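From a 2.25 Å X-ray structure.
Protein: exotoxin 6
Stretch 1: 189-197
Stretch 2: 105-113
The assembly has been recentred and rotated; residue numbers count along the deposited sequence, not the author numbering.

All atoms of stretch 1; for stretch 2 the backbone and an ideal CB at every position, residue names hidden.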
# COMPACT_ATOMS: atom_id res chain seq x y z
N ILE A 189 -13.08 -4.03 6.05
CA ILE A 189 -12.34 -5.18 5.47
C ILE A 189 -12.75 -6.45 6.24
O ILE A 189 -12.54 -6.51 7.46
CB ILE A 189 -10.80 -4.95 5.48
CG1 ILE A 189 -10.42 -3.70 4.64
CG2 ILE A 189 -10.05 -6.22 5.01
CD1 ILE A 189 -9.06 -3.10 4.97
N GLN A 190 -13.35 -7.46 5.55
CA GLN A 190 -13.82 -8.70 6.17
C GLN A 190 -12.84 -9.88 6.03
O GLN A 190 -12.57 -10.58 7.02
CB GLN A 190 -15.18 -9.13 5.58
CG GLN A 190 -16.37 -8.62 6.35
CD GLN A 190 -16.66 -9.34 7.63
OE1 GLN A 190 -15.98 -9.15 8.64
NE2 GLN A 190 -17.77 -10.08 7.65
N LYS A 191 -12.40 -10.14 4.79
CA LYS A 191 -11.54 -11.26 4.43
C LYS A 191 -10.46 -10.82 3.48
O LYS A 191 -10.69 -9.95 2.65
CB LYS A 191 -12.36 -12.36 3.71
CG LYS A 191 -13.26 -13.22 4.57
CD LYS A 191 -13.83 -14.32 3.68
CE LYS A 191 -14.17 -15.59 4.42
NZ LYS A 191 -14.62 -16.67 3.49
N ILE A 192 -9.29 -11.46 3.57
CA ILE A 192 -8.16 -11.26 2.69
C ILE A 192 -7.65 -12.64 2.29
O ILE A 192 -7.49 -13.54 3.12
CB ILE A 192 -7.03 -10.36 3.26
CG1 ILE A 192 -7.56 -8.96 3.69
CG2 ILE A 192 -5.85 -10.21 2.25
CD1 ILE A 192 -6.54 -8.15 4.61
N LEU A 193 -7.42 -12.81 0.99
CA LEU A 193 -6.86 -14.03 0.45
C LEU A 193 -5.65 -13.67 -0.36
O LEU A 193 -5.74 -12.79 -1.21
CB LEU A 193 -7.91 -14.81 -0.40
CG LEU A 193 -7.41 -16.11 -1.08
CD1 LEU A 193 -7.04 -17.17 -0.05
CD2 LEU A 193 -8.44 -16.65 -2.06
N VAL A 194 -4.51 -14.32 -0.10
CA VAL A 194 -3.30 -14.18 -0.91
C VAL A 194 -3.07 -15.53 -1.56
O VAL A 194 -2.77 -16.48 -0.86
CB VAL A 194 -2.05 -13.69 -0.12
CG1 VAL A 194 -0.88 -13.46 -1.06
CG2 VAL A 194 -2.34 -12.43 0.69
N GLU A 195 -3.30 -15.64 -2.87
CA GLU A 195 -3.10 -16.88 -3.63
C GLU A 195 -1.80 -16.80 -4.39
O GLU A 195 -1.61 -15.84 -5.15
CB GLU A 195 -4.23 -17.13 -4.66
CG GLU A 195 -5.53 -17.65 -4.10
CD GLU A 195 -6.68 -17.64 -5.10
OE1 GLU A 195 -7.12 -16.54 -5.52
OE2 GLU A 195 -7.15 -18.75 -5.44
N MSE A 196 -0.92 -17.82 -4.24
CA MSE A 196 0.33 -17.89 -5.01
C MSE A 196 0.31 -19.12 -5.87
O MSE A 196 -0.23 -20.13 -5.44
CB MSE A 196 1.57 -17.93 -4.13
CG MSE A 196 1.73 -16.74 -3.24
SE MSE A 196 2.92 -17.22 -1.76
CE MSE A 196 4.34 -18.14 -2.73
N LYS A 197 0.89 -19.04 -7.08
CA LYS A 197 0.97 -20.15 -8.05
C LYS A 197 2.36 -20.15 -8.75
O LYS A 197 3.20 -19.29 -8.41
CB LYS A 197 -0.17 -20.05 -9.11
CG LYS A 197 -1.59 -19.88 -8.58
CD LYS A 197 -2.60 -19.65 -9.71
CE LYS A 197 -4.01 -19.53 -9.19
NZ LYS A 197 -5.01 -19.58 -10.29
OXT LYS A 197 2.58 -20.97 -9.67
N UNK A 105 -9.30 -8.73 10.22
CA UNK A 105 -10.02 -9.45 9.16
C UNK A 105 -9.44 -10.86 9.01
O UNK A 105 -8.37 -11.15 9.55
CB UNK A 105 -9.94 -8.69 7.83
N UNK A 106 -10.14 -11.75 8.30
CA UNK A 106 -9.62 -13.08 8.07
C UNK A 106 -8.49 -12.93 7.10
O UNK A 106 -8.64 -12.20 6.13
CB UNK A 106 -10.69 -14.04 7.55
N UNK A 107 -7.34 -13.54 7.38
CA UNK A 107 -6.24 -13.53 6.42
C UNK A 107 -5.85 -14.95 6.16
O UNK A 107 -5.50 -15.68 7.08
CB UNK A 107 -5.05 -12.72 6.92
N UNK A 108 -5.94 -15.36 4.90
CA UNK A 108 -5.53 -16.70 4.49
C UNK A 108 -4.53 -16.59 3.37
O UNK A 108 -4.68 -15.74 2.50
CB UNK A 108 -6.73 -17.54 4.06
N UNK A 109 -3.50 -17.44 3.40
CA UNK A 109 -2.46 -17.49 2.36
C UNK A 109 -2.46 -18.90 1.79
O UNK A 109 -2.31 -19.88 2.52
CB UNK A 109 -1.08 -17.12 2.91
N UNK A 110 -2.70 -19.00 0.48
CA UNK A 110 -2.77 -20.26 -0.25
C UNK A 110 -1.59 -20.35 -1.20
O UNK A 110 -1.48 -19.50 -2.08
CB UNK A 110 -4.09 -20.38 -1.01
N UNK A 111 -0.73 -21.36 -1.03
CA UNK A 111 0.42 -21.57 -1.91
C UNK A 111 0.21 -22.78 -2.83
O UNK A 111 0.15 -23.91 -2.37
CB UNK A 111 1.69 -21.76 -1.08
N UNK A 112 0.13 -22.52 -4.12
CA UNK A 112 -0.07 -23.54 -5.14
C UNK A 112 -1.34 -24.32 -4.91
O UNK A 112 -2.38 -23.73 -4.62
CB UNK A 112 1.12 -24.50 -5.18
N UNK A 113 -1.24 -25.65 -4.97
CA UNK A 113 -2.38 -26.55 -4.76
C UNK A 113 -2.67 -26.77 -3.26
O UNK A 113 -3.72 -27.33 -2.94
CB UNK A 113 -2.11 -27.89 -5.44

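Stretch 2 runs parallel to the strand 189-196, with the strand axes 8° apart and 4.6 Å at closest approach. In the extended strand of 106-111 successive side chains alternate between the face of Lys-191, Leu-193 and Glu-195 and that of Ile-192, Val-194 and Met-196.

Position 105 precedes the ladder. Its CA-to-CB bond points toward stretch 1, and the ideal CB lies 3.3 Å from Gln-190 O and 3.4 Å from Ile-189 O. Its N makes no hydrogen bond to stretch 1 and phi is -70°, which admits proline as well as a small or compact apolar residue. The residue is Pro-105; its CB packs 3.8 Å from Ile-189 CG2 and its CG 4.0 Å from Ile-192 CD1.

At 106 the backbone engages stretch 1 through both groups: N donates to Gln-190 O (3.0 Å), and O accepts from Ile-192 N (2.7 Å). The ideal CB is 4.0 Å from Lys-191 CG, beside an aliphatic stem with a charge farther out. A beta-branched, aliphatic or acidic residue would suit. Ile-106 is found, with its CB 4.0 Å from Lys-191 CG while the end of its side chain leads away.

Position 107 turns to the other face, where Ile-192 and Val-194 offer only hydrocarbon. No N/O group of its backbone bonds to stretch 1, but its CA approaches Ile-192 O at 3.5 Å in a CA-H...O contact. Any medium-sized aliphatic residue would fit. Leu-107, with chi1 t and chi2 p, brings CD1 to 3.7 Å from Ile-192 CG2 and 4.1 Å from Val-194 CG2, bridging two neighbours on that face.

The next position, 108, again bonds twice: N to Ile-192 O and O from Val-194 N, both 3.0 Å. The ideal CB of 108 lies 4.1 Å from Leu-193 CD1, so an aliphatic stem is favoured, whether or not it ends in a polar group. In Glu-108 the CB touches Leu-193 CD1 at 4.1 Å, and a water donates to both Glu-108 OE1 (2.7 Å) and Ile-192 O (3.1 Å), linking the carboxylate to the neighbouring backbone.

Position 109 faces Val-194, and valine, isoleucine or leucine would all be reasonable. Ile-109 sets CG1 4.2 Å from Val-194 CB.

At 110, N donates to Val-194 O (2.9 Å) and O accepts from Met-196 N (2.8 Å). The ideal CB is 4.4 Å from Glu-195 CG and 4.5 Å from Leu-193 CD1; a long stem suits, and the acid makes a basic end plausible. Lys-110 lays its CB 4.4 Å from Leu-193 CD1, but its end leads away, and NZ donates to the carbonyl O of residue 112 (3.1 Å).

Position 111 has Met-196 SE 4.8 Å from its ideal CB, inviting a flexible aliphatic chain. Lys-111 passes its CD 3.9 Å from Met-196 CE.

A phi of 58° with psi of -132° favours glycine at 112. Gly-112 N closes the ladder by donating to Met-196 O (2.8 Å).

Position 113 is clear of stretch 1 and tolerates many residues; it is Lys-113.

Stretch 2 105-113: PILEIKKGK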
# COMPACT_ATOMS: atom_id res chain seq x y z
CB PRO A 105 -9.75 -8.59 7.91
CG PRO A 105 -8.41 -7.96 8.18
CD PRO A 105 -8.38 -7.71 9.66
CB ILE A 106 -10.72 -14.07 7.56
CG1 ILE A 106 -11.73 -14.44 8.65
CG2 ILE A 106 -10.13 -15.34 6.91
CD1 ILE A 106 -11.15 -14.79 10.01
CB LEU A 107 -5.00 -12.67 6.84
CG LEU A 107 -3.75 -12.90 5.97
CD1 LEU A 107 -3.94 -12.36 4.51
CD2 LEU A 107 -2.49 -12.38 6.63
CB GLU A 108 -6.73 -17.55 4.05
CG GLU A 108 -7.64 -17.98 5.18
CD GLU A 108 -8.80 -18.81 4.67
OE1 GLU A 108 -9.59 -18.28 3.85
OE2 GLU A 108 -8.90 -20.00 5.04
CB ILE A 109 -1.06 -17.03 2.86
CG1 ILE A 109 -1.14 -15.59 3.47
CG2 ILE A 109 -0.02 -17.10 1.71
CD1 ILE A 109 0.16 -14.92 3.81
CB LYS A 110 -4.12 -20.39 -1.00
CG LYS A 110 -4.20 -21.54 -2.00
CD LYS A 110 -5.63 -21.92 -2.34
CE LYS A 110 -5.74 -22.77 -3.59
NZ LYS A 110 -5.22 -24.14 -3.40
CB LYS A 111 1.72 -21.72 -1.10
CG LYS A 111 2.96 -21.83 -2.00
CD LYS A 111 4.22 -21.71 -1.17
CE LYS A 111 5.43 -22.21 -1.90
NZ LYS A 111 6.64 -22.11 -1.04
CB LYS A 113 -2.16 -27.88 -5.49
CG LYS A 113 -2.33 -27.79 -7.00
CD LYS A 113 -1.75 -29.02 -7.71
CE LYS A 113 -2.08 -29.04 -9.18
NZ LYS A 113 -3.40 -29.67 -9.44
O HOH W 1 -9.79 -15.58 3.49
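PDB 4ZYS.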